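Beta-glucuronidase (uncultured Clostridium sp., PDB 6U7J) hydrolyses beta-D-glucuronides to release glucuronic acid, and as a gut microbial enzyme probably helps reactivate conjugated estrogens. Local coordinates at residues V214-K219 against A240-M245. Numbering follows the deposited sequence.
Sequences VHYEIK and AESNEM
Residues 214-219 of strand 211-220 and residues 240-242 of strand 238-242 lie in the two facing sheets of a beta-sandwich, and the segments meet through the loop 243-245 that crosses between the sheets, the CA atoms of Ile-218 and Met-245 lying 5.3 Å apart. This is the immunoglobulin-like domain of family 2 glycosyl hydrolases: strand 211-220 is central in its three-stranded sheet, strand 238-242 an outer strand of the four-stranded one. Met-245, just ahead of strand 246-251, already takes up that strand's antiparallel pairing with strand 211-220: its carbonyl O accepts the N-H of Ile-218, N to O 2.9 Å, nearly along the C=O axis. Its CB points away from strand 214-219, and the side chain packs on Ile-227 and Phe-271. Beta-branched Ile-218 suits an interior strand position; it points inward, where Val-229 and Ile-269 of the facing sheet receive it.

Tyr-216 reaches from its strand to the crossing loop. With CG between the backbone N and carbonyl carbon (chi1 72°), its ring lies beside Leu-267, and its long, rigid side chain carries a hydroxyl to the turn. There OH donates to Glu-244 O at 2.5 Å; the acceptor lies in the ring plane at its edge, while OH sits above the carbonyl plane. Thus an aromatic body serves the interior and a polar tip serves the backbone. The small side chain of Ser-242 leaves room for that tip, its CB 3.2 Å from Tyr-216 OH, and its OG is hydrogen-bonded to Asp-247 OD1 of strand 246-251. Exposed Glu-244 bends its carboxylate away from Tyr-216, as befits a charged residue on a surface turn. Ser-242 OG, anti to its own backbone N, closes an ST turn by accepting the N-H of Glu-244, N to OG 2.9 Å, with an N-H...O angle of 161°.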
ATOM      1  N   VAL B 214       7.420 -23.299 -50.110  1.00 55.43           N
ATOM      2  CA  VAL B 214       8.200 -23.679 -48.938  1.00 49.02           C
ATOM      3  C   VAL B 214       9.572 -24.153 -49.405  1.00 50.30           C
ATOM      4  O   VAL B 214       9.696 -25.219 -50.014  1.00 50.31           O
ATOM      5  CB  VAL B 214       7.497 -24.762 -48.113  1.00 47.14           C
ATOM      6  CG1 VAL B 214       8.361 -25.144 -46.911  1.00 41.10           C
ATOM      7  CG2 VAL B 214       6.142 -24.281 -47.664  1.00 47.72           C
ATOM      8  N   HIS B 215      10.598 -23.352 -49.128  1.00 45.06           N
ATOM      9  CA  HIS B 215      11.985 -23.740 -49.348  1.00 48.99           C
ATOM     10  C   HIS B 215      12.521 -24.332 -48.052  1.00 49.14           C
ATOM     11  O   HIS B 215      12.512 -23.658 -47.015  1.00 50.24           O
ATOM     12  CB  HIS B 215      12.848 -22.542 -49.753  1.00 50.05           C
ATOM     13  CG  HIS B 215      12.355 -21.801 -50.956  1.00 59.09           C
ATOM     14  ND1 HIS B 215      11.078 -21.286 -51.046  1.00 60.14           N
ATOM     15  CD2 HIS B 215      12.979 -21.466 -52.111  1.00 61.24           C
ATOM     16  CE1 HIS B 215      10.932 -20.679 -52.211  1.00 63.69           C
ATOM     17  NE2 HIS B 215      12.071 -20.771 -52.875  1.00 62.09           N
ATOM     18  N   TYR B 216      12.994 -25.574 -48.099  1.00 47.80           N
ATOM     19  CA  TYR B 216      13.556 -26.201 -46.913  1.00 45.71           C
ATOM     20  C   TYR B 216      14.919 -26.795 -47.225  1.00 49.58           C
ATOM     21  O   TYR B 216      15.235 -27.108 -48.373  1.00 50.65           O
ATOM     22  CB  TYR B 216      12.625 -27.279 -46.340  1.00 45.50           C
ATOM     23  CG  TYR B 216      12.531 -28.548 -47.153  1.00 47.39           C
ATOM     24  CD1 TYR B 216      13.501 -29.541 -47.050  1.00 49.77           C
ATOM     25  CD2 TYR B 216      11.454 -28.771 -47.999  1.00 48.31           C
ATOM     26  CE1 TYR B 216      13.413 -30.706 -47.794  1.00 49.04           C
ATOM     27  CE2 TYR B 216      11.352 -29.935 -48.739  1.00 47.22           C
ATOM     28  CZ  TYR B 216      12.332 -30.896 -48.632  1.00 48.08           C
ATOM     29  OH  TYR B 216      12.235 -32.049 -49.368  1.00 47.95           O
ATOM     30  N   GLU B 217      15.713 -26.961 -46.170  1.00 48.02           N
ATOM     31  CA  GLU B 217      17.051 -27.534 -46.264  1.00 44.41           C
ATOM     32  C   GLU B 217      17.335 -28.289 -44.974  1.00 47.36           C
ATOM     33  O   GLU B 217      17.261 -27.710 -43.882  1.00 41.87           O
ATOM     34  CB  GLU B 217      18.100 -26.451 -46.506  1.00 44.80           C
ATOM     35  CG  GLU B 217      19.526 -26.971 -46.581  1.00 52.89           C
ATOM     36  CD  GLU B 217      20.521 -25.864 -46.896  1.00 65.43           C
ATOM     37  OE1 GLU B 217      21.737 -26.146 -46.980  1.00 64.15           O
ATOM     38  OE2 GLU B 217      20.077 -24.705 -47.061  1.00 68.37           O
ATOM     39  N   ILE B 218      17.658 -29.573 -45.106  1.00 43.11           N
ATOM     40  CA  ILE B 218      17.804 -30.488 -43.988  1.00 41.31           C
ATOM     41  C   ILE B 218      19.247 -30.983 -43.951  1.00 49.32           C
ATOM     42  O   ILE B 218      19.882 -31.168 -44.995  1.00 46.71           O
ATOM     43  CB  ILE B 218      16.806 -31.653 -44.108  1.00 42.31           C
ATOM     44  CG1 ILE B 218      15.387 -31.094 -44.225  1.00 42.05           C
ATOM     45  CG2 ILE B 218      16.918 -32.610 -42.924  1.00 38.73           C
ATOM     46  CD1 ILE B 218      14.341 -32.124 -44.587  1.00 40.76           C
ATOM     47  N   LYS B 219      19.770 -31.167 -42.744  1.00 45.46           N
ATOM     48  CA  LYS B 219      21.146 -31.568 -42.527  1.00 44.40           C
ATOM     49  C   LYS B 219      21.129 -32.780 -41.614  1.00 45.26           C
ATOM     50  O   LYS B 219      20.486 -32.756 -40.563  1.00 45.33           O
ATOM     51  CB  LYS B 219      21.952 -30.418 -41.916  1.00 44.83           C
ATOM     52  CG  LYS B 219      23.428 -30.672 -41.664  1.00 54.20           C
ATOM     53  CD  LYS B 219      24.093 -29.348 -41.188  1.00 66.60           C
ATOM     54  CE  LYS B 219      25.159 -29.544 -40.089  1.00 62.01           C
ATOM     55  NZ  LYS B 219      26.258 -28.514 -40.121  1.00 64.97           N
ATOM     56  N   ALA B 240       2.213 -31.618 -49.265  1.00 47.99           N
ATOM     57  CA  ALA B 240       3.338 -31.715 -50.187  1.00 44.07           C
ATOM     58  C   ALA B 240       4.182 -32.911 -49.759  1.00 50.59           C
ATOM     59  O   ALA B 240       4.062 -33.398 -48.629  1.00 50.46           O
ATOM     60  CB  ALA B 240       4.179 -30.432 -50.215  1.00 47.07           C
ATOM     61  N   GLU B 241       5.026 -33.386 -50.680  1.00 49.30           N
ATOM     62  CA  GLU B 241       5.893 -34.542 -50.454  1.00 50.50           C
ATOM     63  C   GLU B 241       7.201 -34.353 -51.200  1.00 47.23           C
ATOM     64  O   GLU B 241       7.231 -33.772 -52.286  1.00 48.43           O
ATOM     65  CB  GLU B 241       5.279 -35.856 -50.937  1.00 51.73           C
ATOM     66  CG  GLU B 241       4.318 -36.504 -49.992  1.00 58.19           C
ATOM     67  CD  GLU B 241       3.818 -37.824 -50.529  1.00 62.06           C
ATOM     68  OE1 GLU B 241       2.900 -37.804 -51.380  1.00 67.99           O
ATOM     69  OE2 GLU B 241       4.358 -38.875 -50.117  1.00 66.29           O
ATOM     70  N   SER B 242       8.275 -34.887 -50.634  1.00 46.66           N
ATOM     71  CA  SER B 242       9.534 -34.869 -51.356  1.00 46.52           C
ATOM     72  C   SER B 242      10.483 -35.876 -50.734  1.00 53.11           C
ATOM     73  O   SER B 242      10.389 -36.192 -49.540  1.00 48.13           O
ATOM     74  CB  SER B 242      10.166 -33.477 -51.365  1.00 45.81           C
ATOM     75  OG  SER B 242      11.448 -33.510 -51.979  1.00 48.18           O
ATOM     76  N   ASN B 243      11.379 -36.392 -51.577  1.00 50.23           N
ATOM     77  CA  ASN B 243      12.498 -37.224 -51.155  1.00 52.23           C
ATOM     78  C   ASN B 243      13.804 -36.451 -51.186  1.00 52.13           C
ATOM     79  O   ASN B 243      14.876 -37.050 -51.066  1.00 52.15           O
ATOM     80  CB  ASN B 243      12.603 -38.467 -52.039  1.00 50.61           C
ATOM     81  CG  ASN B 243      11.262 -39.107 -52.289  1.00 54.77           C
ATOM     82  OD1 ASN B 243      10.670 -39.692 -51.384  1.00 57.53           O
ATOM     83  ND2 ASN B 243      10.759 -38.985 -53.517  1.00 60.57           N
ATOM     84  N   GLU B 244      13.732 -35.135 -51.358  1.00 46.25           N
ATOM     85  CA  GLU B 244      14.911 -34.296 -51.432  1.00 47.78           C
ATOM     86  C   GLU B 244      15.262 -33.746 -50.055  1.00 51.52           C
ATOM     87  O   GLU B 244      14.378 -33.367 -49.278  1.00 46.32           O
ATOM     88  CB  GLU B 244      14.673 -33.149 -52.415  1.00 52.49           C
ATOM     89  CG  GLU B 244      14.471 -33.618 -53.856  1.00 57.25           C
ATOM     90  CD  GLU B 244      15.620 -34.493 -54.340  1.00 59.97           C
ATOM     91  OE1 GLU B 244      16.753 -33.974 -54.483  1.00 58.78           O
ATOM     92  OE2 GLU B 244      15.390 -35.704 -54.551  1.00 56.09           O
ATOM     93  N   MET B 245      16.560 -33.706 -49.758  1.00 49.77           N
ATOM     94  CA  MET B 245      17.032 -33.102 -48.520  1.00 49.75           C
ATOM     95  C   MET B 245      17.035 -31.582 -48.574  1.00 52.30           C
ATOM     96  O   MET B 245      16.968 -30.930 -47.525  1.00 47.80           O
ATOM     97  CB  MET B 245      18.429 -33.611 -48.195  1.00 44.71           C
ATOM     98  CG  MET B 245      18.383 -34.979 -47.565  1.00 54.95           C
ATOM     99  SD  MET B 245      19.645 -35.222 -46.331  1.00 62.72           S
ATOM    100  CE  MET B 245      19.951 -36.981 -46.489  1.00 57.99           C
TER